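Long-range contact in copper chaperone PCu(A)C (PDB 6P1F), which probably serves as a periplasmic copper chaperone, its PCu(A)C domain, captured here without metal, binding copper through a histidine brace: residues D39-V44 / L103-A108. Numbering follows the deposited sequence.
Sequences DRLIGV and LVFEKA
Leu41 pairs with Phe105 and Val44 with Leu103 as antiparallel non-hydrogen-bonded pairs, and between them a classic beta bulge sets Ile42 and Gly43 together against Val104. Val104 O accepts a bond from Ile42 N at 2.8 Å and a weak one from Gly43 N, while Val104 N donates to Gly43 O. On the face bearing Leu41, Val44, Leu103 and Phe105, Leu41 CD1 sits over the Phe105 ring, 4.0 Å from its centroid, in a CH-pi contact. Val44 CG2 lies alongside Leu103 CD2.

Beyond the end of strand 98-105 the ladder makes one more bond, Glu106 N to Arg40 O, and the side chain of the buried Asp39 binds the next two amides. With CG anti to the backbone N (chi1 -153°), it reaches over to the turn at 106-108: OD1 accepts a nearly straight bond from Lys107 N at 2.8 Å, and OD2 a more bent one from Ala108 N at 3.0 Å. OD1 also takes Arg40 N, on its anti side. An alanine here would probably leave the Lys107, Ala108 and Arg40 amides without these carboxylate acceptors and the turn freer to shift. Arg40 NH2 and Glu106 OE1 form a long salt bridge of 3.5 Å, the guanidinium and carboxylate planes 60° apart.

Strand 39-45 lies between strands 98-105 and 67-69, Asp39 and Leu41 bonding to Leu69 and Ile67; Leu41 meets Met29 and Phe54, while Leu103 and Phe105 pack on Val111 of strand 109-118 and on Ile10 and Ile8, respectively, of strand 8-16.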
ATOM      1  N   ASP A  39       5.910 -13.098   7.148  1.00 16.78           N
ATOM      2  CA  ASP A  39       4.491 -12.900   6.927  1.00 15.59           C
ATOM      3  C   ASP A  39       4.320 -12.622   5.426  1.00 15.33           C
ATOM      4  O   ASP A  39       5.292 -12.575   4.683  1.00 17.99           O
ATOM      5  CB  ASP A  39       3.930 -11.725   7.773  1.00 16.81           C
ATOM      6  CG  ASP A  39       2.446 -11.878   8.095  1.00 19.03           C
ATOM      7  OD1 ASP A  39       1.693 -12.472   7.311  1.00 18.55           O
ATOM      8  OD2 ASP A  39       2.016 -11.352   9.150  1.00 18.93           O
ATOM      9  N   ARG A  40       3.084 -12.454   4.991  1.00 16.41           N
ATOM     10  CA  ARG A  40       2.819 -12.143   3.577  1.00 13.52           C
ATOM     11  C   ARG A  40       1.621 -11.244   3.507  1.00 13.82           C
ATOM     12  O   ARG A  40       0.592 -11.566   4.066  1.00 15.35           O
ATOM     13  CB  ARG A  40       2.549 -13.428   2.767  1.00 19.99           C
ATOM     14  CG  ARG A  40       2.587 -13.205   1.242  1.00 30.05           C
ATOM     15  CD  ARG A  40       2.319 -14.519   0.482  1.00 36.99           C
ATOM     16  NE  ARG A  40       2.693 -15.635   1.334  1.00 52.86           N
ATOM     17  CZ  ARG A  40       3.805 -16.340   1.195  1.00 48.54           C
ATOM     18  NH1 ARG A  40       4.635 -16.089   0.183  1.00 46.27           N
ATOM     19  NH2 ARG A  40       4.063 -17.318   2.049  1.00 41.54           N
ATOM     20  N   LEU A  41       1.774 -10.112   2.815  1.00 16.18           N
ATOM     21  CA  LEU A  41       0.638  -9.254   2.509  1.00 16.65           C
ATOM     22  C   LEU A  41      -0.047  -9.837   1.302  1.00 16.46           C
ATOM     23  O   LEU A  41       0.505  -9.770   0.202  1.00 18.64           O
ATOM     24  CB  LEU A  41       1.111  -7.827   2.237  1.00 16.78           C
ATOM     25  CG  LEU A  41      -0.007  -6.872   1.795  1.00 18.64           C
ATOM     26  CD1 LEU A  41      -1.170  -6.832   2.718  1.00 17.92           C
ATOM     27  CD2 LEU A  41       0.574  -5.475   1.629  1.00 20.45           C
ATOM     28  N   ILE A  42      -1.188 -10.481   1.507  1.00 16.76           N
ATOM     29  CA  ILE A  42      -1.813 -11.252   0.424  1.00 18.89           C
ATOM     30  C   ILE A  42      -3.061 -10.633  -0.212  1.00 26.09           C
ATOM     31  O   ILE A  42      -3.572 -11.140  -1.201  1.00 24.12           O
ATOM     32  CB  ILE A  42      -2.198 -12.658   0.901  1.00 20.09           C
ATOM     33  CG1 ILE A  42      -3.231 -12.603   2.022  1.00 23.17           C
ATOM     34  CG2 ILE A  42      -0.975 -13.422   1.359  1.00 22.87           C
ATOM     35  CD1 ILE A  42      -3.776 -13.968   2.376  1.00 25.25           C
ATOM     36  N   GLY A  43      -3.564  -9.545   0.340  1.00 21.35           N
ATOM     37  CA  GLY A  43      -4.753  -8.945  -0.230  1.00 25.72           C
ATOM     38  C   GLY A  43      -4.893  -7.505   0.172  1.00 23.51           C
ATOM     39  O   GLY A  43      -4.422  -7.101   1.248  1.00 20.55           O
ATOM     40  N   VAL A  44      -5.542  -6.728  -0.697  1.00 18.49           N
ATOM     41  CA  VAL A  44      -5.911  -5.355  -0.374  1.00 21.07           C
ATOM     42  C   VAL A  44      -7.348  -5.203  -0.804  1.00 25.38           C
ATOM     43  O   VAL A  44      -7.648  -5.248  -1.991  1.00 28.67           O
ATOM     44  CB  VAL A  44      -5.039  -4.339  -1.082  1.00 25.97           C
ATOM     45  CG1 VAL A  44      -5.522  -2.934  -0.793  1.00 23.42           C
ATOM     46  CG2 VAL A  44      -3.571  -4.519  -0.676  1.00 24.69           C
ATOM     47  N   LEU A 103      -5.991  -4.305   4.546  1.00 16.20           N
ATOM     48  CA  LEU A 103      -4.832  -5.143   4.220  1.00 15.77           C
ATOM     49  C   LEU A 103      -5.003  -6.500   4.859  1.00 18.89           C
ATOM     50  O   LEU A 103      -5.415  -6.585   6.007  1.00 18.78           O
ATOM     51  CB  LEU A 103      -3.556  -4.506   4.718  1.00 16.53           C
ATOM     52  CG  LEU A 103      -3.336  -3.064   4.250  1.00 19.36           C
ATOM     53  CD1 LEU A 103      -1.972  -2.545   4.795  1.00 22.55           C
ATOM     54  CD2 LEU A 103      -3.396  -2.925   2.748  1.00 21.19           C
ATOM     55  N   VAL A 104      -4.675  -7.563   4.126  1.00 14.87           N
ATOM     56  CA  VAL A 104      -4.786  -8.912   4.677  1.00 15.13           C
ATOM     57  C   VAL A 104      -3.409  -9.536   4.765  1.00 15.04           C
ATOM     58  O   VAL A 104      -2.749  -9.699   3.736  1.00 17.49           O
ATOM     59  CB  VAL A 104      -5.668  -9.798   3.806  1.00 18.23           C
ATOM     60  CG1 VAL A 104      -5.820 -11.202   4.443  1.00 18.82           C
ATOM     61  CG2 VAL A 104      -7.030  -9.128   3.604  1.00 21.79           C
ATOM     62  N   PHE A 105      -2.965  -9.838   5.979  1.00 16.48           N
ATOM     63  CA  PHE A 105      -1.696 -10.527   6.187  1.00 15.54           C
ATOM     64  C   PHE A 105      -1.956 -11.972   6.546  1.00 15.49           C
ATOM     65  O   PHE A 105      -2.844 -12.281   7.339  1.00 18.61           O
ATOM     66  CB  PHE A 105      -0.846  -9.837   7.268  1.00 13.52           C
ATOM     67  CG  PHE A 105      -0.438  -8.460   6.892  1.00 13.34           C
ATOM     68  CD1 PHE A 105       0.780  -8.247   6.271  1.00 18.09           C
ATOM     69  CD2 PHE A 105      -1.275  -7.371   7.132  1.00 15.79           C
ATOM     70  CE1 PHE A 105       1.181  -6.972   5.904  1.00 18.84           C
ATOM     71  CE2 PHE A 105      -0.890  -6.092   6.744  1.00 17.39           C
ATOM     72  CZ  PHE A 105       0.333  -5.900   6.151  1.00 17.06           C
ATOM     73  N   GLU A 106      -1.228 -12.867   5.890  1.00 17.71           N
ATOM     74  CA  GLU A 106      -1.375 -14.292   6.093  1.00 20.35           C
ATOM     75  C   GLU A 106      -1.292 -14.698   7.566  1.00 20.04           C
ATOM     76  O   GLU A 106      -2.123 -15.474   8.041  1.00 23.49           O
ATOM     77  CB  GLU A 106      -0.291 -15.007   5.287  1.00 20.88           C
ATOM     78  CG  GLU A 106      -0.378 -16.504   5.337  1.00 31.93           C
ATOM     79  CD  GLU A 106       0.646 -17.115   4.406  1.00 54.06           C
ATOM     80  OE1 GLU A 106       1.829 -17.226   4.806  1.00 55.05           O
ATOM     81  OE2 GLU A 106       0.276 -17.433   3.259  1.00 66.80           O
ATOM     82  N   LYS A 107      -0.327 -14.157   8.297  1.00 17.16           N
ATOM     83  CA  LYS A 107      -0.159 -14.527   9.701  1.00 18.43           C
ATOM     84  C   LYS A 107      -0.842 -13.518  10.600  1.00 19.46           C
ATOM     85  O   LYS A 107      -1.698 -13.886  11.431  1.00 21.68           O
ATOM     86  CB  LYS A 107       1.322 -14.645  10.058  1.00 27.06           C
ATOM     87  CG  LYS A 107       2.078 -15.644   9.200  1.00 33.43           C
ATOM     88  CD  LYS A 107       1.420 -17.023   9.223  1.00 36.11           C
ATOM     89  CE  LYS A 107       2.236 -18.042   8.423  1.00 52.75           C
ATOM     90  NZ  LYS A 107       1.656 -19.410   8.546  1.00 61.29           N
ATOM     91  N   ALA A 108      -0.536 -12.242  10.394  1.00 19.48           N
ATOM     92  CA  ALA A 108      -1.007 -11.226  11.337  1.00 18.68           C
ATOM     93  C   ALA A 108      -2.503 -10.965  11.251  1.00 21.76           C
ATOM     94  O   ALA A 108      -3.104 -10.540  12.249  1.00 22.81           O
ATOM     95  CB  ALA A 108      -0.259  -9.941  11.138  1.00 18.37           C
TER